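Hypothetical protein, similar to alpha-acetolactate decarboxylase (Staphylococcus aureus subsp. aureus, PDB 1XV2) probably catalyses the zinc-dependent decarboxylation of alpha-acetolactate to acetoin. Local coordinates at residues A26-N29 with E30-H34; E105-S108 with E109-S113. All coordinates share one frame; numbering follows the deposited sequence.

Interaction 1 of 2, residues A26-N29 with E30-H34; sequences ATIN and ELLEH
At the N-terminal cap of the short helix 28-32, Thr27 in the N-cap position meets Glu30, three residues on, in one of the two bonds of a capping box. The carboxylate of Glu30 turns back to take the amide hydrogen of Thr27, with Thr27 N 2.8 Å from Glu30 OE1 and the bond nearly straight at 161°. The donor comes from above the carboxylate plane. Glu30 has CG beside its own backbone N (chi1 -55°) and then runs out extended, which carries the acid back over the start of the helix. The threonine hydroxyl does not supply the reciprocal bond. Its chi1 of -105° lies off the staggered positions and brings the methyl CG2 unusually close to Glu30 N, so the exact placement of this side chain is doubtful. The two side chains cross at about a right angle. A negative group here would also be expected to favour the positive end of the helix dipole.

Beneath the cap, the regular bonds from Leu31 N to Thr27 O and from Leu32 N to Ile28 O establish the turn. On the inner side, Ala26 CB rests 3.7 Å from Leu31 CD2, and both residues pack on Val74. Leu31 also reaches Phe51, Ala77, Ile79 and Tyr9, so the helix packs on a face of the large sheet, across strands 48-52, 77-80 and 7-11. Past the cap, Glu30 O accepts longish bonds from opposite faces of its plane, from Glu33 N and His34 ND1, both at 3.3 Å; the imidazole, stacked on Tyr9, offers its edge. On the outer side, a water bridges Asn29 O, at 2.8 Å, to Glu33 OE1, at 2.9 Å.

Interaction 2 of 2, residues E105-S108 with E109-S113; sequences EMLS and ENLFS
Ser108 and Asn110 meet in an ST turn set into a type I beta turn, Ser108 to Leu111, on the loop that leads from helix 95-105 to strand 113-118. With OG anti to its backbone N (chi1 175°), the serine hydroxyl swings over the turn and receives Asn110 N, which lies 3.0 Å from Ser108 OG. The side-chain amide adds a weak second bond to the same oxygen. Ser108 OG in turn bonds to Val220 O of the second subunit, and Asn110 ND2 to Ala222 O of that subunit, so the turn and the dimer interface share one polar cluster.

The turn's own backbone bond is far from head-on: Leu111 N sits 3.2 Å from Ser108 O, but well above the carbonyl plane, with a C=O...N angle of 111°. Close packing runs along both limbs. Leu107 CD2 touches Leu111 CD1 at 3.7 Å, the two side chains slanting across each other, and Val220 and Phe212 of the second subunit press on these leucines. The buried Met106, a selenomethionine bent at its last torsion (chi3 64°), lays SE 3.7 Å from Glu109 CA and its methyl CE 4.0 Å from Ser113 OG. A water lies between the two limbs, within hydrogen-bonding distance of Ser108 O, Leu111 O and Ser113 OG.

The solvent side belongs to Glu109, which is exposed, its extended acid reaching back to a salt bridge with Lys103 of the preceding helix. Met106 and Ser113 both pack on Phe162 of strand 154-163, which Ser113 also joins through its backbone, while Leu107 N is held by Asn204 at the end of strand 198-204; the turn thus bridges helix 95-105 and the eight-stranded sheet.

How the interactions relate
Following the chain from the N terminus, interaction 1 comes first and closes a single helical turn as strand 26-27 gives way to helix 28-32, just before strand 37-42 enters the seven-stranded sheet. Some seventy residues later, after the chain has crossed into the eight-stranded sheet, interaction 2 closes a type I turn in the loop between helix 95-105 and strand 113-118. The two lie in series, neither nesting nor crossing, and do not touch: their centres are 25 Å apart and their nearest atoms about 13 Å. Both are local caps or turns, yet one ties a helix to a sheet within the subunit, whereas 105-113 also faces the second subunit.

Interaction 1 of 2, residues A26-N29 with E30-H34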
ATOM      1  N   ALA A  26       2.003  -1.373 -18.105  1.00 16.34           N
ATOM      2  CA  ALA A  26       2.650  -2.661 -17.896  1.00 17.17           C
ATOM      3  C   ALA A  26       2.095  -3.639 -18.926  1.00 17.77           C
ATOM      4  O   ALA A  26       0.966  -3.493 -19.398  1.00 18.45           O
ATOM      5  CB  ALA A  26       2.393  -3.167 -16.482  1.00 17.32           C
ATOM      6  N   THR A  27       2.897  -4.636 -19.266  1.00 16.89           N
ATOM      7  CA  THR A  27       2.517  -5.633 -20.253  1.00 17.43           C
ATOM      8  C   THR A  27       1.898  -6.874 -19.605  1.00 17.98           C
ATOM      9  O   THR A  27       2.226  -7.213 -18.468  1.00 19.32           O
ATOM     10  CB  THR A  27       3.770  -6.030 -21.072  1.00 17.30           C
ATOM     11  OG1 THR A  27       3.705  -5.422 -22.368  1.00 21.46           O
ATOM     12  CG2 THR A  27       3.895  -7.525 -21.199  1.00 17.02           C
ATOM     13  N   ILE A  28       1.002  -7.545 -20.326  1.00 18.63           N
ATOM     14  CA  ILE A  28       0.378  -8.762 -19.807  1.00 18.44           C
ATOM     15  C   ILE A  28       1.468  -9.765 -19.439  1.00 18.95           C
ATOM     16  O   ILE A  28       1.436 -10.366 -18.365  1.00 17.47           O
ATOM     17  CB  ILE A  28      -0.557  -9.414 -20.854  1.00 18.72           C
ATOM     18  CG1 ILE A  28      -1.860  -8.623 -20.960  1.00 16.25           C
ATOM     19  CG2 ILE A  28      -0.838 -10.868 -20.472  1.00 18.63           C
ATOM     20  CD1 ILE A  28      -2.718  -8.673 -19.699  1.00 18.44           C
ATOM     21  N   ASN A  29       2.432  -9.935 -20.341  1.00 20.60           N
ATOM     22  CA  ASN A  29       3.547 -10.852 -20.126  1.00 22.57           C
ATOM     23  C   ASN A  29       4.332 -10.488 -18.870  1.00 21.61           C
ATOM     24  O   ASN A  29       4.763 -11.367 -18.123  1.00 21.88           O
ATOM     25  CB  ASN A  29       4.491 -10.839 -21.338  1.00 26.01           C
ATOM     26  CG  ASN A  29       3.912 -11.563 -22.546  1.00 28.78           C
ATOM     27  OD1 ASN A  29       4.432 -11.448 -23.656  1.00 31.03           O
ATOM     28  ND2 ASN A  29       2.842 -12.320 -22.334  1.00 30.79           N
ATOM     29  N   GLU A  30       4.522  -9.193 -18.639  1.00 21.34           N
ATOM     30  CA  GLU A  30       5.259  -8.742 -17.463  1.00 21.75           C
ATOM     31  C   GLU A  30       4.493  -9.093 -16.185  1.00 21.54           C
ATOM     32  O   GLU A  30       5.089  -9.462 -15.172  1.00 20.93           O
ATOM     33  CB  GLU A  30       5.501  -7.230 -17.537  1.00 23.14           C
ATOM     34  CG  GLU A  30       6.193  -6.793 -18.824  1.00 27.09           C
ATOM     35  CD  GLU A  30       6.473  -5.302 -18.874  1.00 28.10           C
ATOM     36  OE1 GLU A  30       5.575  -4.506 -18.522  1.00 27.06           O
ATOM     37  OE2 GLU A  30       7.592  -4.928 -19.280  1.00 30.46           O
ATOM     38  N   LEU A  31       3.170  -8.982 -16.239  1.00 21.09           N
ATOM     39  CA  LEU A  31       2.337  -9.305 -15.085  1.00 20.85           C
ATOM     40  C   LEU A  31       2.391 -10.804 -14.780  1.00 19.81           C
ATOM     41  O   LEU A  31       2.497 -11.208 -13.622  1.00 19.98           O
ATOM     42  CB  LEU A  31       0.890  -8.876 -15.343  1.00 20.17           C
ATOM     43  CG  LEU A  31       0.447  -7.578 -14.663  1.00 23.23           C
ATOM     44  CD1 LEU A  31       0.352  -7.801 -13.159  1.00 21.71           C
ATOM     45  CD2 LEU A  31       1.423  -6.460 -14.977  1.00 22.41           C
ATOM     46  N   LEU A  32       2.324 -11.620 -15.826  1.00 20.37           N
ATOM     47  CA  LEU A  32       2.360 -13.065 -15.668  1.00 20.57           C
ATOM     48  C   LEU A  32       3.644 -13.535 -14.998  1.00 22.83           C
ATOM     49  O   LEU A  32       3.695 -14.631 -14.442  1.00 21.46           O
ATOM     50  CB  LEU A  32       2.189 -13.745 -17.026  1.00 21.14           C
ATOM     51  CG  LEU A  32       0.746 -13.780 -17.538  1.00 21.93           C
ATOM     52  CD1 LEU A  32       0.693 -14.421 -18.913  1.00 23.61           C
ATOM     53  CD2 LEU A  32      -0.112 -14.567 -16.553  1.00 22.40           C
ATOM     54  N   GLU A  33       4.682 -12.708 -15.051  1.00 24.11           N
ATOM     55  CA  GLU A  33       5.946 -13.057 -14.418  1.00 26.28           C
ATOM     56  C   GLU A  33       5.766 -13.087 -12.903  1.00 25.61           C
ATOM     57  O   GLU A  33       6.511 -13.767 -12.194  1.00 25.56           O
ATOM     58  CB  GLU A  33       7.039 -12.044 -14.784  1.00 29.42           C
ATOM     59  CG  GLU A  33       7.566 -12.150 -16.211  1.00 35.17           C
ATOM     60  CD  GLU A  33       8.177 -13.513 -16.518  1.00 39.33           C
ATOM     61  OE1 GLU A  33       7.412 -14.474 -16.761  1.00 39.26           O
ATOM     62  OE2 GLU A  33       9.425 -13.625 -16.508  1.00 42.19           O
ATOM     63  N   HIS A  34       4.769 -12.353 -12.411  1.00 23.48           N
ATOM     64  CA  HIS A  34       4.506 -12.291 -10.978  1.00 23.49           C
ATOM     65  C   HIS A  34       3.354 -13.172 -10.494  1.00 22.45           C
ATOM     66  O   HIS A  34       3.109 -13.259  -9.294  1.00 23.88           O
ATOM     67  CB  HIS A  34       4.228 -10.847 -10.544  1.00 22.99           C
ATOM     68  CG  HIS A  34       5.390  -9.920 -10.730  1.00 24.08           C
ATOM     69  ND1 HIS A  34       5.673  -9.311 -11.934  1.00 24.43           N
ATOM     70  CD2 HIS A  34       6.338  -9.496  -9.861  1.00 22.15           C
ATOM     71  CE1 HIS A  34       6.743  -8.549 -11.797  1.00 24.68           C
ATOM     72  NE2 HIS A  34       7.166  -8.642 -10.550  1.00 23.03           N
TER
HETATM   73  O   HOH W   1       5.488 -13.955 -18.835  1.00 33.75           O

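Interaction 2 of 2, residues E105-S108 with E109-S113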
ATOM      1  N   GLU A 105     -13.438 -17.969   6.995  1.00 24.57           N
ATOM      2  CA  GLU A 105     -12.308 -18.858   6.762  1.00 25.68           C
ATOM      3  C   GLU A 105     -10.954 -18.190   6.526  1.00 25.66           C
ATOM      4  O   GLU A 105      -9.916 -18.816   6.735  1.00 25.64           O
ATOM      5  CB  GLU A 105     -12.628 -19.802   5.599  1.00 26.27           C
ATOM      6  CG  GLU A 105     -13.860 -20.661   5.842  1.00 30.38           C
ATOM      7  CD  GLU A 105     -13.800 -21.399   7.173  1.00 32.61           C
ATOM      8  OE1 GLU A 105     -12.823 -22.144   7.401  1.00 32.96           O
ATOM      9  OE2 GLU A 105     -14.730 -21.234   7.992  1.00 34.98           O
HETATM   10  N   MSE A 106     -10.951 -16.934   6.092  1.00 25.38           N
HETATM   11  CA  MSE A 106      -9.685 -16.242   5.863  1.00 25.27           C
HETATM   12  C   MSE A 106      -8.954 -16.069   7.191  1.00 24.91           C
HETATM   13  O   MSE A 106      -9.577 -16.086   8.254  1.00 23.63           O
HETATM   14  CB  MSE A 106      -9.918 -14.870   5.226  1.00 24.89           C
HETATM   15  CG  MSE A 106     -10.734 -13.909   6.071  1.00 24.39           C
HETATM   16 SE   MSE A 106     -10.773 -12.121   5.326  1.00 24.16          SE
HETATM   17  CE  MSE A 106     -11.691 -12.505   3.678  1.00 24.98           C
ATOM     18  N   LEU A 107      -7.635 -15.904   7.125  1.00 24.19           N
ATOM     19  CA  LEU A 107      -6.822 -15.733   8.325  1.00 23.12           C
ATOM     20  C   LEU A 107      -7.156 -14.453   9.079  1.00 23.41           C
ATOM     21  O   LEU A 107      -7.194 -14.439  10.309  1.00 22.53           O
ATOM     22  CB  LEU A 107      -5.333 -15.725   7.965  1.00 23.86           C
ATOM     23  CG  LEU A 107      -4.386 -15.313   9.099  1.00 23.52           C
ATOM     24  CD1 LEU A 107      -4.544 -16.259  10.282  1.00 22.88           C
ATOM     25  CD2 LEU A 107      -2.948 -15.323   8.592  1.00 24.83           C
ATOM     26  N   SER A 108      -7.398 -13.377   8.337  1.00 22.59           N
ATOM     27  CA  SER A 108      -7.714 -12.097   8.950  1.00 20.73           C
ATOM     28  C   SER A 108      -8.216 -11.082   7.936  1.00 21.87           C
ATOM     29  O   SER A 108      -7.709 -11.002   6.816  1.00 20.26           O
ATOM     30  CB  SER A 108      -6.477 -11.532   9.643  1.00 19.90           C
ATOM     31  OG  SER A 108      -6.735 -10.236  10.146  1.00 19.33           O
ATOM     32  N   GLU A 109      -9.218 -10.305   8.336  1.00 21.10           N
ATOM     33  CA  GLU A 109      -9.759  -9.283   7.459  1.00 22.15           C
ATOM     34  C   GLU A 109      -8.863  -8.052   7.526  1.00 20.03           C
ATOM     35  O   GLU A 109      -9.177  -7.015   6.949  1.00 21.76           O
ATOM     36  CB  GLU A 109     -11.192  -8.921   7.862  1.00 22.95           C
ATOM     37  CG  GLU A 109     -11.360  -8.513   9.311  1.00 27.52           C
ATOM     38  CD  GLU A 109     -12.716  -7.885   9.581  1.00 30.51           C
ATOM     39  OE1 GLU A 109     -13.716  -8.336   8.976  1.00 30.69           O
ATOM     40  OE2 GLU A 109     -12.783  -6.950  10.408  1.00 31.82           O
ATOM     41  N   ASN A 110      -7.753  -8.168   8.248  1.00 19.53           N
ATOM     42  CA  ASN A 110      -6.798  -7.070   8.362  1.00 19.54           C
ATOM     43  C   ASN A 110      -5.639  -7.335   7.392  1.00 19.27           C
ATOM     44  O   ASN A 110      -4.658  -6.594   7.349  1.00 17.66           O
ATOM     45  CB  ASN A 110      -6.257  -6.968   9.791  1.00 19.64           C
ATOM     46  CG  ASN A 110      -7.340  -6.667  10.810  1.00 20.62           C
ATOM     47  OD1 ASN A 110      -8.111  -5.716  10.657  1.00 19.33           O
ATOM     48  ND2 ASN A 110      -7.394  -7.472  11.867  1.00 22.83           N
ATOM     49  N   LEU A 111      -5.776  -8.407   6.616  1.00 18.91           N
ATOM     50  CA  LEU A 111      -4.772  -8.807   5.638  1.00 18.56           C
ATOM     51  C   LEU A 111      -5.380  -8.918   4.250  1.00 18.48           C
ATOM     52  O   LEU A 111      -6.599  -9.001   4.093  1.00 16.88           O
ATOM     53  CB  LEU A 111      -4.197 -10.178   5.994  1.00 18.57           C
ATOM     54  CG  LEU A 111      -3.350 -10.336   7.254  1.00 19.87           C
ATOM     55  CD1 LEU A 111      -3.145 -11.818   7.535  1.00 20.03           C
ATOM     56  CD2 LEU A 111      -2.018  -9.629   7.071  1.00 17.74           C
ATOM     57  N   PHE A 112      -4.514  -8.916   3.244  1.00 16.93           N
ATOM     58  CA  PHE A 112      -4.943  -9.086   1.865  1.00 15.40           C
ATOM     59  C   PHE A 112      -5.098 -10.598   1.723  1.00 15.08           C
ATOM     60  O   PHE A 112      -4.440 -11.359   2.436  1.00 15.18           O
ATOM     61  CB  PHE A 112      -3.850  -8.615   0.903  1.00 14.11           C
ATOM     62  CG  PHE A 112      -3.853  -7.137   0.638  1.00 11.44           C
ATOM     63  CD1 PHE A 112      -4.649  -6.603  -0.366  1.00 11.35           C
ATOM     64  CD2 PHE A 112      -3.028  -6.286   1.366  1.00 11.26           C
ATOM     65  CE1 PHE A 112      -4.619  -5.241  -0.649  1.00 11.21           C
ATOM     66  CE2 PHE A 112      -2.991  -4.921   1.092  1.00 11.79           C
ATOM     67  CZ  PHE A 112      -3.787  -4.401   0.082  1.00 11.80           C
ATOM     68  N   SER A 113      -5.958 -11.032   0.811  1.00 15.60           N
ATOM     69  CA  SER A 113      -6.155 -12.458   0.572  1.00 15.66           C
ATOM     70  C   SER A 113      -6.648 -12.674  -0.850  1.00 15.16           C
ATOM     71  O   SER A 113      -7.191 -11.765  -1.477  1.00 16.49           O
ATOM     72  CB  SER A 113      -7.168 -13.045   1.561  1.00 16.78           C
ATOM     73  OG  SER A 113      -8.425 -12.400   1.449  1.00 19.30           O
TER
HETATM   74  O   HOH W   2      -7.817 -11.355   4.080  1.00 19.63           O